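Local coordinates for protein tyrosine--tRNA ligase (Aeropyrum pernix, PDB 2CYA) that catalyses the attachment of tyrosine to its cognate tRNA, probably by first activating the amino acid with ATP to form tyrosyl-AMP, at residues A[130-135]-A[201-206]; A[264-269]-A[325-330]. All coordinates share one frame; numbering follows the deposited sequence.

Overall arrangement
The two contacts lie on opposite sides of the chain's centre, their own centres about 46 Å apart, and share no helix or strand. Contact 1 sets the end of helix 124-135 against the loop that follows helix 188-198, in the Rossmann-fold catalytic domain and beside the second subunit. Contact 2 sets the loop after helix 254-262 against the start of helix 323-346, in the mainly helical part that follows the KMSKS motif, where no other chain touches it. Contact 1 is only partly buried, pairing one tight valine-leucine touch with two neighbouring arginines. Contact 2 is buried, and its centre is a lysine whose carbons pack while its ammonium bonds a backbone carbonyl just before the loop.

Contact 1 (A[130-135]-A[201-206]); sequences VIRVAK and LGRKKP
Leu201 O faces the guanidinium of Arg132 at its edge and in its plane, but at 3.6 Å from NH2 the pair is too loose to count as a hydrogen bond. Arg132 reaches across with CG anti to its carbonyl carbon (chi1 -73°) and a bend at chi3 (42°), which carries the guanidinium out from helix 124-135 over the loop. There NH2 also comes within 4.2 Å of Arg203 NE, at the edge of the Arg203 group, whereas NE lies oblique to the Arg132 plane. Two like charges this close probably repel, and the partly negative carbonyl oxygen of Leu201 may offset some of this repulsion.

Beneath the arginines the contact is apolar. Leu201 CD2 meets Val133 CG2 at 3.4 Å, tighter than usual for two methyls, and lies 3.9 Å from Val133 CA, with the two side chains crossing at about a right angle. Helix 161-175 supports both, Ser171 touching Val133 and Phe174 touching Leu201 and Arg203. Arg132 also packs on Tyr79 of the second subunit, and Lys135 forms a salt bridge with Asp82 of that subunit.

The loop takes its course from a Schellman motif that ends the preceding helix, with Gly202 as the C-prime residue and Arg203 N directed to Ala198 O. It forms the return limb of a beta-alpha-beta crossover (strand 180-184, helix 188-198, strand 207-211) in the Rossmann-fold catalytic domain of class I synthetases.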
loop_
_atom_site.group_PDB
_atom_site.type_symbol
_atom_site.label_atom_id
_atom_site.label_comp_id
_atom_site.label_asym_id
_atom_site.label_seq_id
_atom_site.Cartn_x
_atom_site.Cartn_y
_atom_site.Cartn_z
ATOM N N VAL A 130 -0.289 -6.784 -3.364
ATOM C CA VAL A 130 -0.517 -6.070 -2.121
ATOM C C VAL A 130 -1.965 -5.554 -2.101
ATOM O O VAL A 130 -2.626 -5.554 -1.057
ATOM C CB VAL A 130 0.465 -4.902 -1.969
ATOM C CG1 VAL A 130 0.009 -3.985 -0.861
ATOM C CG2 VAL A 130 1.861 -5.455 -1.656
ATOM N N ILE A 131 -2.465 -5.133 -3.256
ATOM C CA ILE A 131 -3.839 -4.641 -3.318
ATOM C C ILE A 131 -4.871 -5.767 -3.213
ATOM O O ILE A 131 -5.856 -5.658 -2.479
ATOM C CB ILE A 131 -4.084 -3.844 -4.607
ATOM C CG1 ILE A 131 -3.271 -2.546 -4.552
ATOM C CG2 ILE A 131 -5.566 -3.524 -4.747
ATOM C CD1 ILE A 131 -3.433 -1.694 -5.768
ATOM N N ARG A 132 -4.655 -6.850 -3.941
ATOM C CA ARG A 132 -5.590 -7.959 -3.863
ATOM C C ARG A 132 -5.639 -8.509 -2.434
ATOM O O ARG A 132 -6.710 -8.881 -1.926
ATOM C CB ARG A 132 -5.198 -9.016 -4.883
ATOM C CG ARG A 132 -5.530 -8.561 -6.304
ATOM C CD ARG A 132 -4.805 -9.370 -7.331
ATOM N NE ARG A 132 -4.832 -10.777 -6.973
ATOM C CZ ARG A 132 -3.921 -11.655 -7.375
ATOM N NH1 ARG A 132 -2.916 -11.254 -8.156
ATOM N NH2 ARG A 132 -4.002 -12.922 -6.976
ATOM N N VAL A 133 -4.492 -8.533 -1.760
ATOM C CA VAL A 133 -4.473 -9.014 -0.392
ATOM C C VAL A 133 -5.247 -8.055 0.498
ATOM O O VAL A 133 -6.002 -8.486 1.355
ATOM C CB VAL A 133 -3.036 -9.148 0.166
ATOM C CG1 VAL A 133 -3.100 -9.410 1.652
ATOM C CG2 VAL A 133 -2.295 -10.297 -0.537
ATOM N N ALA A 134 -5.058 -6.753 0.303
ATOM C CA ALA A 134 -5.756 -5.769 1.117
ATOM C C ALA A 134 -7.278 -5.820 0.923
ATOM O O ALA A 134 -8.031 -5.438 1.819
ATOM C CB ALA A 134 -5.243 -4.370 0.805
ATOM N N LYS A 135 -7.727 -6.278 -0.240
ATOM C CA LYS A 135 -9.160 -6.346 -0.519
ATOM C C LYS A 135 -9.827 -7.517 0.186
ATOM O O LYS A 135 -11.046 -7.530 0.362
ATOM C CB LYS A 135 -9.411 -6.463 -2.027
ATOM C CG LYS A 135 -9.081 -5.205 -2.812
ATOM C CD LYS A 135 -9.310 -5.370 -4.319
ATOM C CE LYS A 135 -10.765 -5.713 -4.662
ATOM N NZ LYS A 135 -11.718 -4.689 -4.158
ATOM N N LEU A 201 -7.417 -15.805 -2.470
ATOM C CA LEU A 201 -6.705 -15.232 -3.611
ATOM C C LEU A 201 -6.160 -16.256 -4.591
ATOM O O LEU A 201 -5.477 -15.891 -5.541
ATOM C CB LEU A 201 -5.510 -14.388 -3.140
ATOM C CG LEU A 201 -5.722 -13.053 -2.433
ATOM C CD1 LEU A 201 -6.679 -13.204 -1.274
ATOM C CD2 LEU A 201 -4.375 -12.545 -1.951
ATOM N N GLY A 202 -6.417 -17.534 -4.371
ATOM C CA GLY A 202 -5.870 -18.512 -5.298
ATOM C C GLY A 202 -4.363 -18.646 -5.160
ATOM O O GLY A 202 -3.681 -18.996 -6.113
ATOM N N ARG A 203 -3.837 -18.378 -3.969
ATOM C CA ARG A 203 -2.403 -18.494 -3.715
ATOM C C ARG A 203 -2.147 -19.647 -2.752
ATOM O O ARG A 203 -3.020 -19.998 -1.974
ATOM C CB ARG A 203 -1.872 -17.194 -3.097
ATOM C CG ARG A 203 -1.795 -16.050 -4.082
ATOM C CD ARG A 203 -0.681 -16.341 -5.063
ATOM N NE ARG A 203 -0.730 -15.444 -6.200
ATOM C CZ ARG A 203 0.294 -15.221 -7.013
ATOM N NH1 ARG A 203 1.456 -15.837 -6.806
ATOM N NH2 ARG A 203 0.149 -14.380 -8.028
ATOM N N LYS A 204 -0.943 -20.209 -2.789
ATOM C CA LYS A 204 -0.577 -21.319 -1.908
ATOM C C LYS A 204 -0.634 -20.915 -0.428
ATOM O O LYS A 204 -0.075 -19.882 -0.034
ATOM C CB LYS A 204 0.845 -21.802 -2.207
ATOM C CG LYS A 204 1.098 -22.411 -3.585
ATOM C CD LYS A 204 2.613 -22.605 -3.742
ATOM C CE LYS A 204 3.008 -23.281 -5.032
ATOM N NZ LYS A 204 4.505 -23.299 -5.125
ATOM N N LYS A 205 -1.317 -21.729 0.375
ATOM C CA LYS A 205 -1.432 -21.511 1.817
ATOM C C LYS A 205 -0.088 -22.019 2.349
ATOM O O LYS A 205 0.176 -23.221 2.334
ATOM C CB LYS A 205 -2.572 -22.356 2.367
ATOM C CG LYS A 205 -2.947 -22.083 3.794
ATOM C CD LYS A 205 -4.025 -23.061 4.221
ATOM C CE LYS A 205 -4.551 -22.720 5.585
ATOM N NZ LYS A 205 -5.709 -23.583 5.916
ATOM N N PRO A 206 0.772 -21.110 2.834
ATOM C CA PRO A 206 2.079 -21.520 3.334
ATOM C C PRO A 206 2.119 -22.182 4.689
ATOM O O PRO A 206 1.372 -21.809 5.606
ATOM C CB PRO A 206 2.857 -20.202 3.363
ATOM C CG PRO A 206 1.777 -19.243 3.873
ATOM C CD PRO A 206 0.558 -19.660 3.036
#

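Contact 2 (A[264-269]-A[325-330]); sequences AYCPAK and DLKNAV
Lys327 leaves helix 323-346 toward the 264-269 loop, and its aliphatic chain does most of the touching. CB and CG lead out from the helix, then a turn at chi2 (-93°), well away from a staggered value, brings CD up to the loop, 4.4 Å from Cys266 CB. CE makes the nearest approaches, 3.5 Å from Cys266 CB and 4.1 Å from Ala264 CB. The 2.9 Å between Lys327 CE and Ala264 O is too short for a relaxed contact, so the exact placing of this carbon is doubtful. A second bend, at chi4 (64°), turns NZ aside. NZ comes 3.3 Å from Ala264 O, but the angle is too poor for a hydrogen bond; its bond goes instead to the carbonyl oxygen of Arg262, just before the loop.

Cys266 meets the other side chain of the helix face as well. With SG anti to its backbone N (chi1 -174°), the sulfur comes to 4.1 Å from Leu326 CD2, and it also has a hydrogen bond outside the two segments. Val276 and Tyr316 touch both Cys266 and Leu326. A methionine in place of Lys327 would probably leave the Arg262 carbonyl without the ammonium that now bonds it.

The contact joins the irregular linker between helices 254-262 and 275-284 to helix 323-346, in the helical region after the KMSKS motif, a domain that, as in related tyrosyl-tRNA synthetases, probably serves anticodon recognition.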
loop_
_atom_site.group_PDB
_atom_site.type_symbol
_atom_site.label_atom_id
_atom_site.label_comp_id
_atom_site.label_asym_id
_atom_site.label_seq_id
_atom_site.Cartn_x
_atom_site.Cartn_y
_atom_site.Cartn_z
ATOM N N ALA A 264 24.419 -11.616 32.970
ATOM C CA ALA A 264 23.118 -12.086 32.488
ATOM C C ALA A 264 22.144 -12.679 33.510
ATOM O O ALA A 264 22.540 -13.359 34.451
ATOM C CB ALA A 264 23.326 -13.093 31.355
ATOM N N TYR A 265 20.857 -12.427 33.291
ATOM C CA TYR A 265 19.811 -12.968 34.151
ATOM C C TYR A 265 19.901 -14.485 34.025
ATOM O O TYR A 265 19.864 -15.013 32.919
ATOM C CB TYR A 265 18.447 -12.482 33.668
ATOM C CG TYR A 265 17.271 -12.977 34.477
ATOM C CD1 TYR A 265 17.158 -12.681 35.841
ATOM C CD2 TYR A 265 16.242 -13.699 33.870
ATOM C CE1 TYR A 265 16.045 -13.088 36.573
ATOM C CE2 TYR A 265 15.130 -14.109 34.590
ATOM C CZ TYR A 265 15.034 -13.800 35.938
ATOM O OH TYR A 265 13.932 -14.211 36.647
ATOM N N CYS A 266 20.024 -15.183 35.152
ATOM C CA CYS A 266 20.145 -16.638 35.134
ATOM C C CYS A 266 19.697 -17.263 36.469
ATOM O O CYS A 266 20.512 -17.775 37.240
ATOM C CB CYS A 266 21.602 -17.008 34.823
ATOM S SG CYS A 266 21.914 -18.765 34.594
ATOM N N PRO A 267 18.380 -17.243 36.745
ATOM C CA PRO A 267 17.782 -17.790 37.970
ATOM C C PRO A 267 18.172 -19.237 38.226
ATOM O O PRO A 267 18.069 -20.077 37.337
ATOM C CB PRO A 267 16.286 -17.659 37.715
ATOM C CG PRO A 267 16.197 -16.503 36.795
ATOM C CD PRO A 267 17.325 -16.768 35.834
ATOM N N ALA A 268 18.603 -19.529 39.446
ATOM C CA ALA A 268 19.000 -20.886 39.802
ATOM C C ALA A 268 17.861 -21.867 39.545
ATOM O O ALA A 268 16.699 -21.549 39.779
ATOM C CB ALA A 268 19.410 -20.936 41.266
ATOM N N LYS A 269 18.203 -23.055 39.055
ATOM C CA LYS A 269 17.223 -24.105 38.772
ATOM C C LYS A 269 16.072 -23.701 37.839
ATOM O O LYS A 269 15.245 -24.539 37.476
ATOM C CB LYS A 269 16.633 -24.637 40.086
ATOM C CG LYS A 269 17.643 -25.236 41.063
ATOM C CD LYS A 269 16.935 -25.785 42.314
ATOM C CE LYS A 269 17.922 -26.389 43.317
ATOM N NZ LYS A 269 17.256 -26.937 44.550
ATOM N N ASP A 325 28.648 -21.174 37.197
ATOM C CA ASP A 325 29.408 -22.178 36.459
ATOM C C ASP A 325 28.868 -22.331 35.038
ATOM O O ASP A 325 29.625 -22.598 34.103
ATOM C CB ASP A 325 29.363 -23.534 37.171
ATOM C CG ASP A 325 30.318 -23.606 38.355
ATOM O OD1 ASP A 325 31.504 -23.211 38.194
ATOM O OD2 ASP A 325 29.880 -24.072 39.434
ATOM N N LEU A 326 27.554 -22.179 34.890
ATOM C CA LEU A 326 26.922 -22.280 33.582
ATOM C C LEU A 326 27.364 -21.058 32.770
ATOM O O LEU A 326 27.787 -21.189 31.623
ATOM C CB LEU A 326 25.390 -22.310 33.727
ATOM C CG LEU A 326 24.567 -22.418 32.435
ATOM C CD1 LEU A 326 24.752 -23.793 31.796
ATOM C CD2 LEU A 326 23.107 -22.188 32.754
ATOM N N LYS A 327 27.288 -19.881 33.392
ATOM C CA LYS A 327 27.689 -18.626 32.756
ATOM C C LYS A 327 29.074 -18.716 32.103
ATOM O O LYS A 327 29.223 -18.453 30.911
ATOM C CB LYS A 327 27.728 -17.494 33.779
ATOM C CG LYS A 327 26.406 -17.131 34.420
ATOM C CD LYS A 327 25.718 -16.027 33.673
ATOM C CE LYS A 327 24.700 -15.313 34.555
ATOM N NZ LYS A 327 25.318 -14.609 35.715
ATOM N N ASN A 328 30.083 -19.065 32.897
ATOM C CA ASN A 328 31.447 -19.167 32.395
ATOM C C ASN A 328 31.566 -20.112 31.233
ATOM O O ASN A 328 32.207 -19.790 30.236
ATOM C CB ASN A 328 32.413 -19.636 33.493
ATOM C CG ASN A 328 32.898 -18.503 34.362
ATOM O OD1 ASN A 328 33.622 -18.723 35.329
ATOM N ND2 ASN A 328 32.502 -17.279 34.026
ATOM N N ALA A 329 30.967 -21.291 31.377
ATOM C CA ALA A 329 31.032 -22.312 30.339
ATOM C C ALA A 329 30.327 -21.872 29.063
ATOM O O ALA A 329 30.794 -22.158 27.961
ATOM C CB ALA A 329 30.421 -23.624 30.846
ATOM N N VAL A 330 29.192 -21.199 29.211
ATOM C CA VAL A 330 28.454 -20.740 28.046
ATOM C C VAL A 330 29.229 -19.607 27.393
ATOM O O VAL A 330 29.372 -19.567 26.176
ATOM C CB VAL A 330 27.014 -20.294 28.447
ATOM C CG1 VAL A 330 26.392 -19.385 27.369
ATOM C CG2 VAL A 330 26.147 -21.544 28.648
#